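Long-range contacts in beta sliding clamp (Streptococcus pneumoniae, PDB 2AWA), which probably encircles DNA as a ring-shaped head-to-tail homodimer, tethering DNA polymerases and other proteins to it and so conferring processivity: residues N28-A33 with I66-S71; P41-V46 with Q134-Q139; N61-I66 with Y253-E258; L153-I158 with R221-V226; V177-S182 with V213-R218. One frame throughout, in Å; residues are numbered along the deposited sequence.

Contact 1 of 5, residues N28-A33 with I66-S71; sequences NTTKRA and IENFIS
Thr29 meets two residues of strand 64-71. Its CB lies 3.6 Å from Asn68 ND2, the two side chains crossing at about a right angle, and its carbonyl O is 3.4 Å from Ile66 CD1. That oxygen already accepts the backbone N-H of Arg32, so the methyl packs beside an acceptor engaged within its own segment. Thr30 comes next, and its CA is 5.8 Å from that of Ile66. Its OG1 stands beside the backbone N (chi1 -61°) and touches Asn68 CB at 3.3 Å. The hydroxyl is hydrogen-bonded to the carbonyl of Ala26, one helical turn back, and Asn68 ND2 is hydrogen-bonded to the same oxygen. This second bond ties the strand to the helix just ahead of residues 28-33. Arg32 adds a marginal approach, CB to Ile66 CD1 at 4.2 Å, while the rest of its chain leads off toward helix 217-226. Ala33 closes the segment, its CB 3.7 Å from Ile66 CD1. The extended CG1-CD1 arm of Ile66 spans from Thr29 O to the Ala33 methyl, with CG2 turned to Thr30. Helix 20-31 is thereby laid against the N-terminal part of the sheet that runs on into the central domain, with Val226 also touching Thr29 and Ile66. The chemistry is mixed: methyl packing carries the Ile66 end, whereas at the Asn68 end Ala26 O accepts from a threonine hydroxyl and an asparagine ND2.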
# COMPACT_ATOMS: atom_id res chain seq x y z
N ASN B 28 9.43 -6.14 -16.30
CA ASN B 28 9.19 -5.25 -15.20
C ASN B 28 10.21 -4.14 -15.13
O ASN B 28 9.89 -3.01 -14.73
CB ASN B 28 9.16 -6.01 -13.88
CG ASN B 28 7.81 -6.69 -13.65
OD1 ASN B 28 6.77 -6.24 -14.13
ND2 ASN B 28 7.83 -7.78 -12.90
N THR B 29 11.43 -4.45 -15.52
CA THR B 29 12.47 -3.46 -15.64
C THR B 29 12.12 -2.53 -16.77
O THR B 29 12.24 -1.33 -16.63
CB THR B 29 13.81 -4.12 -15.95
OG1 THR B 29 14.16 -4.94 -14.85
CG2 THR B 29 14.90 -3.08 -16.15
N THR B 30 11.70 -3.08 -17.90
CA THR B 30 11.42 -2.24 -19.06
C THR B 30 10.22 -1.33 -18.80
O THR B 30 10.21 -0.17 -19.19
CB THR B 30 11.21 -3.06 -20.33
OG1 THR B 30 12.41 -3.79 -20.61
CG2 THR B 30 10.90 -2.17 -21.51
N LYS B 31 9.22 -1.86 -18.09
CA LYS B 31 8.03 -1.10 -17.77
C LYS B 31 8.32 0.17 -16.98
O LYS B 31 7.56 1.12 -17.03
CB LYS B 31 7.04 -1.95 -16.98
CG LYS B 31 5.62 -1.50 -17.22
CD LYS B 31 4.71 -1.63 -16.02
CE LYS B 31 3.27 -1.23 -16.42
NZ LYS B 31 3.18 0.05 -17.22
N ARG B 32 9.41 0.20 -16.25
CA ARG B 32 9.76 1.39 -15.49
C ARG B 32 9.85 2.66 -16.34
O ARG B 32 9.75 3.76 -15.80
CB ARG B 32 11.05 1.15 -14.70
CG ARG B 32 10.81 0.20 -13.55
CD ARG B 32 11.63 0.54 -12.34
NE ARG B 32 11.14 -0.13 -11.13
CZ ARG B 32 11.42 -1.39 -10.78
NH1 ARG B 32 12.18 -2.18 -11.55
NH2 ARG B 32 10.93 -1.87 -9.65
N ALA B 33 10.02 2.51 -17.65
CA ALA B 33 9.99 3.63 -18.59
C ALA B 33 8.67 3.74 -19.35
O ALA B 33 8.63 4.44 -20.34
CB ALA B 33 11.14 3.52 -19.59
N ILE B 66 14.25 2.63 -22.13
CA ILE B 66 14.99 1.45 -21.67
C ILE B 66 15.01 0.41 -22.79
O ILE B 66 13.98 0.10 -23.39
CB ILE B 66 14.34 0.85 -20.41
CG1 ILE B 66 14.52 1.80 -19.24
CG2 ILE B 66 14.96 -0.48 -20.08
CD1 ILE B 66 13.72 1.42 -17.99
N GLU B 67 16.20 -0.11 -23.07
CA GLU B 67 16.35 -1.29 -23.91
C GLU B 67 16.95 -2.41 -23.08
O GLU B 67 18.14 -2.40 -22.77
CB GLU B 67 17.28 -1.04 -25.06
CG GLU B 67 16.89 0.07 -25.96
CD GLU B 67 17.74 0.09 -27.19
OE1 GLU B 67 18.51 -0.88 -27.37
OE2 GLU B 67 17.65 1.06 -27.98
N ASN B 68 16.11 -3.36 -22.71
CA ASN B 68 16.53 -4.52 -21.93
C ASN B 68 16.61 -5.76 -22.82
O ASN B 68 15.61 -6.27 -23.31
CB ASN B 68 15.52 -4.73 -20.82
CG ASN B 68 16.05 -5.58 -19.72
OD1 ASN B 68 17.22 -5.98 -19.70
ND2 ASN B 68 15.18 -5.87 -18.78
N PHE B 69 17.83 -6.24 -23.00
CA PHE B 69 18.12 -7.36 -23.87
C PHE B 69 18.28 -8.68 -23.08
O PHE B 69 18.99 -8.73 -22.08
CB PHE B 69 19.41 -7.01 -24.63
CG PHE B 69 20.00 -8.11 -25.40
CD1 PHE B 69 19.45 -8.51 -26.61
CD2 PHE B 69 21.17 -8.72 -24.97
CE1 PHE B 69 20.05 -9.52 -27.37
CE2 PHE B 69 21.78 -9.73 -25.73
CZ PHE B 69 21.20 -10.13 -26.93
N ILE B 70 17.59 -9.73 -23.53
CA ILE B 70 17.80 -11.09 -23.01
C ILE B 70 18.47 -11.89 -24.11
O ILE B 70 17.86 -12.14 -25.13
CB ILE B 70 16.46 -11.79 -22.67
CG1 ILE B 70 15.60 -10.93 -21.77
CG2 ILE B 70 16.71 -13.15 -22.02
CD1 ILE B 70 14.14 -11.36 -21.71
N SER B 71 19.72 -12.29 -23.92
CA SER B 71 20.42 -13.08 -24.95
C SER B 71 20.03 -14.57 -24.93
O SER B 71 19.81 -15.16 -23.86
CB SER B 71 21.93 -12.97 -24.81
OG SER B 71 22.43 -14.05 -24.06

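Contact 2 of 5, residues P41-V46 with Q134-Q139; sequences PILSTV and QYPRIQ
A short 3-10 turn, Pro41-Ser44, leads into strand 45-50 of the N-terminal domain, and Gln134, Tyr135 and Pro136 from an irregular loop pack on it. Ile42 reaches Gln134 with its CD1, 3.5 Å from the amide carbon CD; the amide N of Gln134 has its own partner, Asp131 O. The other Ile42 branch, CG2, lies 4.1 Å from Pro136 CD. Leu43 enters by one methyl: CD2 is 3.8 Å from Tyr135 CZ and equally 3.8 Å from Pro136 CG, so it touches both the ring and the proline. Thr45 OG1 sits at the Tyr135 ring edge, near its plane, 3.8 Å from CD2. The hydroxyl is spent on Ile42 O at 2.8 Å, nearly in line with the carbonyl (C=O...OG1 168°), and Thr45 N donates to the same oxygen. Ile42 O thus takes two donors from Thr45 where the turn passes into the strand. With CG anti to its backbone N, Tyr135 (chi1 -164°) brings its ring toward Leu43 and Thr45, and its OH is hydrogen-bonded to Ser60 OG. Around this contact, Leu88 of strand 85-90 touches Ile42, Thr45 and Tyr135, strand 54-60 contributes Ile58 beside the ring, and Ile138 continues along strand 64-71 over Ser65 and Glu67.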
# COMPACT_ATOMS: atom_id res chain seq x y z
N PRO B 41 -0.08 8.03 -27.82
CA PRO B 41 -0.74 6.78 -27.45
C PRO B 41 0.11 5.50 -27.48
O PRO B 41 -0.02 4.65 -26.60
CB PRO B 41 -1.85 6.66 -28.50
CG PRO B 41 -2.18 8.05 -28.86
CD PRO B 41 -0.90 8.83 -28.75
N ILE B 42 0.96 5.37 -28.49
CA ILE B 42 1.64 4.11 -28.75
C ILE B 42 2.72 3.82 -27.72
O ILE B 42 3.20 2.70 -27.62
CB ILE B 42 2.25 4.08 -30.17
CG1 ILE B 42 2.50 2.64 -30.63
CG2 ILE B 42 3.53 4.89 -30.23
CD1 ILE B 42 1.27 1.94 -31.11
N LEU B 43 3.09 4.82 -26.94
CA LEU B 43 4.17 4.67 -25.97
C LEU B 43 3.79 3.91 -24.70
O LEU B 43 4.67 3.63 -23.87
CB LEU B 43 4.77 6.03 -25.65
CG LEU B 43 5.61 6.61 -26.79
CD1 LEU B 43 6.18 7.96 -26.40
CD2 LEU B 43 6.75 5.66 -27.14
N SER B 44 2.51 3.56 -24.56
CA SER B 44 2.04 2.63 -23.52
C SER B 44 2.37 1.15 -23.82
O SER B 44 2.20 0.28 -22.97
CB SER B 44 0.54 2.78 -23.31
OG SER B 44 -0.20 2.37 -24.46
N THR B 45 2.84 0.86 -25.02
CA THR B 45 3.17 -0.49 -25.40
C THR B 45 4.61 -0.78 -25.08
O THR B 45 5.41 0.14 -25.03
CB THR B 45 2.93 -0.75 -26.94
OG1 THR B 45 3.86 0.00 -27.73
CG2 THR B 45 1.52 -0.39 -27.33
N VAL B 46 4.92 -2.04 -24.82
CA VAL B 46 6.29 -2.52 -24.89
C VAL B 46 6.50 -3.05 -26.29
O VAL B 46 5.56 -3.54 -26.91
CB VAL B 46 6.63 -3.60 -23.85
CG1 VAL B 46 5.60 -4.73 -23.81
CG2 VAL B 46 8.05 -4.15 -24.09
N GLN B 134 5.22 1.64 -36.36
CA GLN B 134 4.77 2.93 -35.84
C GLN B 134 5.49 3.36 -34.56
O GLN B 134 5.39 4.52 -34.17
CB GLN B 134 3.26 2.91 -35.59
CG GLN B 134 2.84 2.05 -34.42
CD GLN B 134 1.42 1.52 -34.58
OE1 GLN B 134 0.47 2.29 -34.73
NE2 GLN B 134 1.27 0.21 -34.56
N TYR B 135 6.17 2.43 -33.89
CA TYR B 135 6.88 2.74 -32.66
C TYR B 135 8.07 3.62 -33.00
O TYR B 135 8.81 3.32 -33.92
CB TYR B 135 7.35 1.48 -31.93
CG TYR B 135 7.75 1.74 -30.48
CD1 TYR B 135 9.04 2.14 -30.15
CD2 TYR B 135 6.81 1.64 -29.45
CE1 TYR B 135 9.40 2.42 -28.83
CE2 TYR B 135 7.17 1.91 -28.11
CZ TYR B 135 8.46 2.30 -27.81
OH TYR B 135 8.83 2.57 -26.52
N PRO B 136 8.26 4.71 -32.25
CA PRO B 136 9.34 5.62 -32.57
C PRO B 136 10.72 5.06 -32.29
O PRO B 136 10.99 4.65 -31.18
CB PRO B 136 9.08 6.79 -31.62
CG PRO B 136 8.37 6.21 -30.50
CD PRO B 136 7.49 5.18 -31.09
N ARG B 137 11.58 5.05 -33.30
CA ARG B 137 12.99 4.69 -33.13
C ARG B 137 13.68 5.62 -32.13
O ARG B 137 13.36 6.80 -32.07
CB ARG B 137 13.71 4.78 -34.47
N ILE B 138 14.63 5.09 -31.36
CA ILE B 138 15.34 5.88 -30.35
C ILE B 138 16.59 6.52 -30.98
O ILE B 138 17.35 5.84 -31.67
CB ILE B 138 15.78 5.01 -29.13
CG1 ILE B 138 14.58 4.29 -28.51
CG2 ILE B 138 16.47 5.86 -28.08
CD1 ILE B 138 14.95 3.19 -27.53
N GLN B 139 16.79 7.82 -30.74
CA GLN B 139 17.97 8.53 -31.25
C GLN B 139 19.23 7.96 -30.58
O GLN B 139 19.29 7.83 -29.35
CB GLN B 139 17.86 10.04 -31.01

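Contact 3 of 5, residues N61-I66 with Y253-E258; sequences NGQISI and YTRLLE
Ser65 and Tyr253 form a hydrogen-bonded antiparallel pair although their strands come from different domains, the N-terminal and the central, and from segments 187 residues apart. Ser65 N donates to Tyr253 O at 3.0 Å, and Tyr253 N returns the bond to Ser65 O at 2.9 Å. The short strand axes run 4.7 Å apart at 174°, essentially antiparallel. Ile64 and Thr254 follow as the non-hydrogen-bonded pair, with Ile64 CG2 3.9 Å from Thr254 CB on the face opposite Ser65 and Tyr253. Thr254 OG1 is held by Arg255 O and by Ser219 OG of helix 217-226. Beyond them the ladder gains one further bond, Arg255 N to Gln63 O at 3.1 Å, where the turn before strand 64-71 leads into it. Asn61 shapes that turn: its OD1 accepts from Gln63 N, an Asx turn, and also from Ile64 N, which makes it an Asx motif, while Gly62 takes a positive phi of 91°. The Arg255 side chain bends at chi3 (68°) beside the turn, its CD 3.2 Å from Gly62 O. Its NE lies 3.3 Å from Gln63 OE1, but the angle is too poor for a hydrogen bond. All three hydrogen bonds between the segments are main-chain to main-chain. Helix 217-226 touches Ile64 and Ile66. With strand 54-60 flanking 64-71 and 242-246 flanking 250-255, one continuous sheet passes from domain to domain.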
# COMPACT_ATOMS: atom_id res chain seq x y z
N ASN B 61 8.89 6.74 -22.58
CA ASN B 61 7.82 7.63 -22.26
C ASN B 61 8.11 9.04 -22.74
O ASN B 61 7.40 9.98 -22.36
CB ASN B 61 7.55 7.59 -20.75
CG ASN B 61 8.71 8.12 -19.93
OD1 ASN B 61 9.66 8.69 -20.45
ND2 ASN B 61 8.63 7.94 -18.62
N GLY B 62 9.15 9.20 -23.56
CA GLY B 62 9.52 10.51 -24.09
C GLY B 62 10.55 11.28 -23.26
O GLY B 62 11.14 12.26 -23.75
N GLN B 63 10.76 10.86 -22.01
CA GLN B 63 11.78 11.43 -21.15
C GLN B 63 12.94 10.45 -21.01
O GLN B 63 14.11 10.84 -21.12
CB GLN B 63 11.20 11.74 -19.75
CG GLN B 63 10.30 12.97 -19.68
CD GLN B 63 11.06 14.26 -19.92
OE1 GLN B 63 10.84 14.92 -20.93
NE2 GLN B 63 11.97 14.62 -19.01
N ILE B 64 12.60 9.19 -20.76
CA ILE B 64 13.57 8.12 -20.62
C ILE B 64 13.18 6.98 -21.54
O ILE B 64 12.02 6.87 -21.94
CB ILE B 64 13.66 7.58 -19.17
CG1 ILE B 64 12.29 7.06 -18.69
CG2 ILE B 64 14.15 8.68 -18.23
CD1 ILE B 64 12.33 6.34 -17.38
N SER B 65 14.15 6.15 -21.87
CA SER B 65 13.92 4.96 -22.66
C SER B 65 14.78 3.84 -22.10
O SER B 65 15.90 4.07 -21.68
CB SER B 65 14.30 5.19 -24.12
OG SER B 65 13.55 6.23 -24.71
N ILE B 66 14.25 2.63 -22.13
CA ILE B 66 14.99 1.45 -21.67
C ILE B 66 15.01 0.41 -22.79
O ILE B 66 13.98 0.10 -23.39
CB ILE B 66 14.34 0.85 -20.41
CG1 ILE B 66 14.52 1.80 -19.24
CG2 ILE B 66 14.96 -0.48 -20.08
CD1 ILE B 66 13.72 1.42 -17.99
N TYR B 253 18.45 5.52 -21.55
CA TYR B 253 18.67 6.88 -22.06
C TYR B 253 17.76 7.85 -21.32
O TYR B 253 16.66 7.49 -20.93
CB TYR B 253 18.35 6.99 -23.54
CG TYR B 253 19.04 6.03 -24.46
CD1 TYR B 253 18.61 4.72 -24.56
CD2 TYR B 253 20.08 6.45 -25.27
CE1 TYR B 253 19.23 3.82 -25.42
CE2 TYR B 253 20.71 5.57 -26.14
CZ TYR B 253 20.29 4.25 -26.21
OH TYR B 253 20.91 3.38 -27.06
N THR B 254 18.22 9.07 -21.14
CA THR B 254 17.41 10.14 -20.58
C THR B 254 17.76 11.42 -21.29
O THR B 254 18.86 11.60 -21.82
CB THR B 254 17.63 10.32 -19.03
OG1 THR B 254 16.92 11.47 -18.57
CG2 THR B 254 19.10 10.49 -18.67
N ARG B 255 16.79 12.32 -21.27
CA ARG B 255 17.00 13.67 -21.75
C ARG B 255 17.85 14.41 -20.73
O ARG B 255 17.86 14.08 -19.55
CB ARG B 255 15.68 14.41 -21.89
CG ARG B 255 14.83 13.92 -23.04
CD ARG B 255 13.41 14.39 -22.88
NE ARG B 255 13.28 15.84 -23.03
CZ ARG B 255 13.16 16.47 -24.19
NH1 ARG B 255 13.15 15.80 -25.34
NH2 ARG B 255 13.05 17.80 -24.21
N LEU B 256 18.56 15.40 -21.24
CA LEU B 256 19.23 16.38 -20.43
C LEU B 256 18.42 17.66 -20.46
O LEU B 256 17.69 17.93 -21.41
CB LEU B 256 20.64 16.61 -20.97
CG LEU B 256 21.55 15.37 -20.84
CD1 LEU B 256 22.96 15.65 -21.35
CD2 LEU B 256 21.58 14.87 -19.39
N LEU B 257 18.56 18.46 -19.43
CA LEU B 257 17.96 19.78 -19.41
C LEU B 257 18.90 20.82 -20.01
O LEU B 257 19.93 21.11 -19.46
CB LEU B 257 17.61 20.15 -17.97
CG LEU B 257 16.52 19.23 -17.42
CD1 LEU B 257 16.55 19.17 -15.91
CD2 LEU B 257 15.18 19.68 -17.91
N GLU B 258 18.51 21.39 -21.14
CA GLU B 258 19.22 22.51 -21.73
C GLU B 258 19.12 23.75 -20.82
O GLU B 258 18.20 23.88 -20.01
CB GLU B 258 18.67 22.87 -23.14
CG GLU B 258 18.27 21.70 -24.09
CD GLU B 258 19.38 20.64 -24.33
OE1 GLU B 258 20.23 20.41 -23.45
OE2 GLU B 258 19.38 20.02 -25.42

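Contact 4 of 5, residues L153-I158 with R221-V226; sequences LLKKII and REFSAV
Leu154 and Phe223 make the tight part of this contact. The leucine CD2 methyl sits over one face of the ring, displaced from the ring centre, 3.6 Å from the centroid and 23° off the ring normal: a CH-pi contact. Its nearest ring atom is Phe223 CZ at 3.3 Å. Ile158 crosses Phe223 at about a right angle, its CD1, oblique to the ring, 3.6 Å from Phe223 CD1, and this methyl also touches Ser224 OG. Phe223 reaches both residues because its CG is anti to the backbone N (chi1 167°), carrying the ring across to helix 151-161; it also meets the rings of Phe227 and Phe245. The two helices, 151-161 and 217-226, are the pair of the central domain. Their short axes pass 9.8 Å apart with a signed crossing angle of -144°, so they run roughly antiparallel, and Lys155 and Ser224 have the closest CA atoms. In beta clamps such helices line the inner side of the ring that faces DNA. The looser side is polar and hydrated. Lys155 stretches out beyond CG along the second helix, and NZ donates to Ser224 O at 3.1 Å, in the carbonyl plane on a lone pair. One water bridges the same two atoms, accepting from Lys155 NZ at 2.9 Å and donating to Ser224 O at 2.7 Å. The ammonium has a salt-bridge partner in Asp229 as well. The exposed Arg221 merely brings NH1 to 4.0 Å from Ile158 O, a distance too long for a hydrogen bond.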
# COMPACT_ATOMS: atom_id res chain seq x y z
N LEU B 153 28.00 4.07 -6.06
CA LEU B 153 28.41 5.47 -5.94
C LEU B 153 27.37 6.44 -6.54
O LEU B 153 27.04 7.46 -5.95
CB LEU B 153 29.78 5.65 -6.62
CG LEU B 153 30.45 7.01 -6.84
CD1 LEU B 153 31.92 6.81 -7.13
CD2 LEU B 153 29.82 7.75 -8.01
N LEU B 154 26.89 6.12 -7.73
CA LEU B 154 25.82 6.88 -8.38
C LEU B 154 24.55 6.89 -7.55
O LEU B 154 23.98 7.95 -7.29
CB LEU B 154 25.48 6.30 -9.74
CG LEU B 154 25.74 7.14 -10.98
CD1 LEU B 154 26.95 6.63 -11.70
CD2 LEU B 154 24.53 7.03 -11.89
N LYS B 155 24.08 5.70 -7.16
CA LYS B 155 22.90 5.58 -6.28
C LYS B 155 23.07 6.40 -5.01
O LYS B 155 22.10 6.98 -4.50
CB LYS B 155 22.62 4.12 -5.89
CG LYS B 155 22.20 3.21 -7.06
CD LYS B 155 21.73 1.86 -6.55
CE LYS B 155 21.23 0.95 -7.64
NZ LYS B 155 20.20 0.01 -7.10
N LYS B 156 24.31 6.46 -4.50
CA LYS B 156 24.61 7.23 -3.31
C LYS B 156 24.52 8.74 -3.60
O LYS B 156 23.93 9.49 -2.83
CB LYS B 156 25.97 6.86 -2.73
CG LYS B 156 26.21 7.50 -1.38
CD LYS B 156 27.37 6.90 -0.58
CE LYS B 156 27.85 7.93 0.47
NZ LYS B 156 28.43 7.35 1.72
N ILE B 157 25.09 9.19 -4.71
CA ILE B 157 24.92 10.57 -5.14
C ILE B 157 23.44 10.93 -5.32
O ILE B 157 23.00 11.99 -4.92
CB ILE B 157 25.65 10.82 -6.45
CG1 ILE B 157 27.12 11.11 -6.17
CG2 ILE B 157 25.05 11.99 -7.22
CD1 ILE B 157 27.98 11.11 -7.43
N ILE B 158 22.70 10.04 -5.95
CA ILE B 158 21.30 10.27 -6.21
C ILE B 158 20.55 10.43 -4.91
O ILE B 158 19.84 11.40 -4.75
CB ILE B 158 20.68 9.18 -7.10
CG1 ILE B 158 21.29 9.26 -8.50
CG2 ILE B 158 19.20 9.38 -7.21
CD1 ILE B 158 21.10 8.02 -9.35
N ARG B 221 15.92 8.89 -10.27
CA ARG B 221 15.20 7.93 -9.42
C ARG B 221 14.94 6.63 -10.18
O ARG B 221 15.03 5.56 -9.60
CB ARG B 221 13.86 8.47 -8.91
CG ARG B 221 13.90 9.75 -8.07
CD ARG B 221 14.81 9.62 -6.86
NE ARG B 221 14.39 10.50 -5.76
CZ ARG B 221 15.03 10.62 -4.59
NH1 ARG B 221 16.14 9.95 -4.34
NH2 ARG B 221 14.54 11.44 -3.67
N GLU B 222 14.63 6.71 -11.46
CA GLU B 222 14.45 5.49 -12.24
C GLU B 222 15.77 4.76 -12.45
O GLU B 222 15.79 3.53 -12.49
CB GLU B 222 13.79 5.76 -13.59
CG GLU B 222 12.34 6.17 -13.54
CD GLU B 222 11.44 5.22 -12.77
OE1 GLU B 222 11.78 4.03 -12.62
OE2 GLU B 222 10.37 5.67 -12.31
N PHE B 223 16.85 5.51 -12.63
CA PHE B 223 18.16 4.89 -12.76
C PHE B 223 18.40 3.94 -11.60
O PHE B 223 18.86 2.81 -11.80
CB PHE B 223 19.28 5.93 -12.80
CG PHE B 223 20.63 5.32 -12.63
CD1 PHE B 223 21.13 5.06 -11.37
CD2 PHE B 223 21.35 4.91 -13.72
CE1 PHE B 223 22.34 4.44 -11.22
CE2 PHE B 223 22.54 4.30 -13.56
CZ PHE B 223 23.04 4.06 -12.31
N SER B 224 18.10 4.40 -10.38
CA SER B 224 18.34 3.56 -9.19
C SER B 224 17.45 2.32 -9.16
O SER B 224 17.87 1.28 -8.67
CB SER B 224 18.14 4.36 -7.91
OG SER B 224 19.00 5.48 -7.85
N ALA B 225 16.23 2.43 -9.69
CA ALA B 225 15.32 1.29 -9.82
C ALA B 225 15.65 0.33 -10.99
O ALA B 225 15.37 -0.85 -10.92
CB ALA B 225 13.90 1.77 -9.96
N VAL B 226 16.24 0.84 -12.06
CA VAL B 226 16.50 0.02 -13.22
C VAL B 226 17.73 -0.83 -13.01
O VAL B 226 17.76 -1.99 -13.38
CB VAL B 226 16.61 0.89 -14.50
CG1 VAL B 226 17.26 0.14 -15.63
CG2 VAL B 226 15.20 1.37 -14.91
O HOH W 1 17.64 -1.19 -7.55

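Contact 5 of 5, residues V177-S182 with V213-R218; sequences VHFVLS and VVIPSR
Val177 and Ile215, and Phe179 and Val213, are the hydrogen-bonded pairs of an antiparallel ladder between the outer strands, on the central-domain side, of a sheet that continues into the C-terminal domain; strand 211-216 is outermost within the chain. Four main-chain bonds build the ladder. Val177 N donates to Ile215 O and Ile215 N to Val177 O, at 2.8 and 2.9 Å respectively. Phe179 N reaches Val213 O almost straight (178° at the hydrogen), and Val213 N answers to Phe179 O. Between these pairs, CA-H...O contacts fill in: Val214 CA lies 3.3 Å from Val177 O. The short axes make an angle of 147°, evidence of marked twist. Apolar contacts occupy the face of Val177, Phe179, Val213 and Ile215. Ile215 CD1 is 3.5 Å from Phe179 CD1, an oblique approach to the ring, and Val213 CG2 packs on Phe179 CB at 3.8 Å. Leu220 of helix 217-226 touches Val177 and Ile215 on this face. At the strand's end Pro216 takes the N-cap position, and Ser217 OG is hydrogen-bonded to Thr175 O. Polar contacts centre on His178, on the other face with Val214. Its NE2 is hydrogen-bonded to Asp212 OD1, and its ring stacks with Tyr261. With CG anti to the backbone N (chi1 -176°), the imidazole turns an edge to the neighbouring strand, putting CD2 3.3 Å from Val213 O.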
# COMPACT_ATOMS: atom_id res chain seq x y z
N VAL B 177 19.49 17.51 -11.56
CA VAL B 177 20.67 17.53 -10.75
C VAL B 177 21.86 17.95 -11.63
O VAL B 177 22.03 17.48 -12.74
CB VAL B 177 20.88 16.19 -10.10
CG1 VAL B 177 22.16 16.17 -9.28
CG2 VAL B 177 19.67 15.86 -9.23
N HIS B 178 22.65 18.87 -11.13
CA HIS B 178 23.76 19.41 -11.91
C HIS B 178 25.04 18.59 -11.62
O HIS B 178 25.45 18.46 -10.47
CB HIS B 178 23.92 20.89 -11.57
CG HIS B 178 24.96 21.60 -12.36
ND1 HIS B 178 25.73 22.61 -11.83
CD2 HIS B 178 25.35 21.47 -13.65
CE1 HIS B 178 26.56 23.06 -12.75
NE2 HIS B 178 26.36 22.39 -13.86
N PHE B 179 25.62 18.02 -12.67
CA PHE B 179 26.77 17.13 -12.57
C PHE B 179 27.94 17.76 -13.31
O PHE B 179 27.85 17.98 -14.50
CB PHE B 179 26.47 15.82 -13.29
CG PHE B 179 25.82 14.79 -12.44
CD1 PHE B 179 24.45 14.82 -12.21
CD2 PHE B 179 26.57 13.73 -11.93
CE1 PHE B 179 23.81 13.84 -11.44
CE2 PHE B 179 25.95 12.72 -11.17
CZ PHE B 179 24.56 12.78 -10.91
N VAL B 180 29.05 18.03 -12.61
CA VAL B 180 30.19 18.68 -13.24
C VAL B 180 31.46 17.92 -12.91
O VAL B 180 31.78 17.69 -11.74
CB VAL B 180 30.35 20.15 -12.79
CG1 VAL B 180 31.30 20.88 -13.71
CG2 VAL B 180 29.03 20.87 -12.78
N LEU B 181 32.17 17.51 -13.95
CA LEU B 181 33.47 16.92 -13.78
C LEU B 181 34.46 17.98 -14.22
O LEU B 181 34.40 18.44 -15.36
CB LEU B 181 33.62 15.65 -14.63
CG LEU B 181 34.87 14.83 -14.33
CD1 LEU B 181 34.67 14.05 -13.06
CD2 LEU B 181 35.21 13.90 -15.48
N SER B 182 35.34 18.39 -13.31
CA SER B 182 36.43 19.31 -13.64
C SER B 182 37.77 18.67 -13.29
O SER B 182 37.83 17.76 -12.47
CB SER B 182 36.27 20.63 -12.91
OG SER B 182 36.35 20.45 -11.51
N VAL B 213 26.52 18.64 -17.14
CA VAL B 213 25.17 18.29 -17.55
C VAL B 213 24.17 18.51 -16.43
O VAL B 213 24.54 18.65 -15.26
CB VAL B 213 25.10 16.82 -18.05
CG1 VAL B 213 26.03 16.63 -19.26
CG2 VAL B 213 25.48 15.85 -16.95
N VAL B 214 22.89 18.58 -16.79
CA VAL B 214 21.82 18.63 -15.81
C VAL B 214 20.87 17.50 -16.12
O VAL B 214 20.32 17.43 -17.24
CB VAL B 214 21.09 19.99 -15.81
CG1 VAL B 214 20.04 20.03 -14.71
CG2 VAL B 214 22.06 21.12 -15.59
N ILE B 215 20.65 16.61 -15.14
CA ILE B 215 19.88 15.41 -15.37
C ILE B 215 18.57 15.46 -14.59
O ILE B 215 18.59 15.59 -13.38
CB ILE B 215 20.67 14.16 -14.95
CG1 ILE B 215 22.05 14.14 -15.62
CG2 ILE B 215 19.91 12.88 -15.31
CD1 ILE B 215 23.02 13.16 -14.98
N PRO B 216 17.42 15.30 -15.25
CA PRO B 216 16.17 15.36 -14.47
C PRO B 216 16.21 14.45 -13.25
O PRO B 216 16.71 13.35 -13.34
CB PRO B 216 15.11 14.88 -15.47
CG PRO B 216 15.67 15.24 -16.80
CD PRO B 216 17.16 15.09 -16.69
N SER B 217 15.71 14.92 -12.12
CA SER B 217 15.75 14.11 -10.89
C SER B 217 14.88 12.88 -11.00
O SER B 217 15.24 11.86 -10.45
CB SER B 217 15.36 14.92 -9.66
OG SER B 217 14.08 15.45 -9.85
N ARG B 218 13.76 12.97 -11.71
CA ARG B 218 12.89 11.81 -11.95
C ARG B 218 13.61 10.71 -12.73
O ARG B 218 13.42 9.53 -12.48
CB ARG B 218 11.62 12.22 -12.70
CG ARG B 218 10.63 11.07 -12.94
CD ARG B 218 9.27 11.55 -13.52
NE ARG B 218 8.39 12.23 -12.54
CZ ARG B 218 7.96 13.49 -12.66

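Contact 1 is the buried one; the other four mix buried and exposed residues. Contacts 1 and 3 share Ile66 and strand 64-71, one using its helix-facing side chains, the other its backbone edge. Contact 2 reaches the same sheet and touches contact 1 through Ile138 and Glu67. Contacts 4 and 5 both use helix 217-226, and Ile157 touches Phe179 between them. That helix also joins the domains: Val226 packs on Ile66, and Glu222 on Ile64. Chemistry follows position: contacts 3 and 5 are main-chain ladders, linked by a probable hydrogen bond from Leu257 N to Val214 O, whereas contacts 1, 2 and 4 rely mainly on side chains.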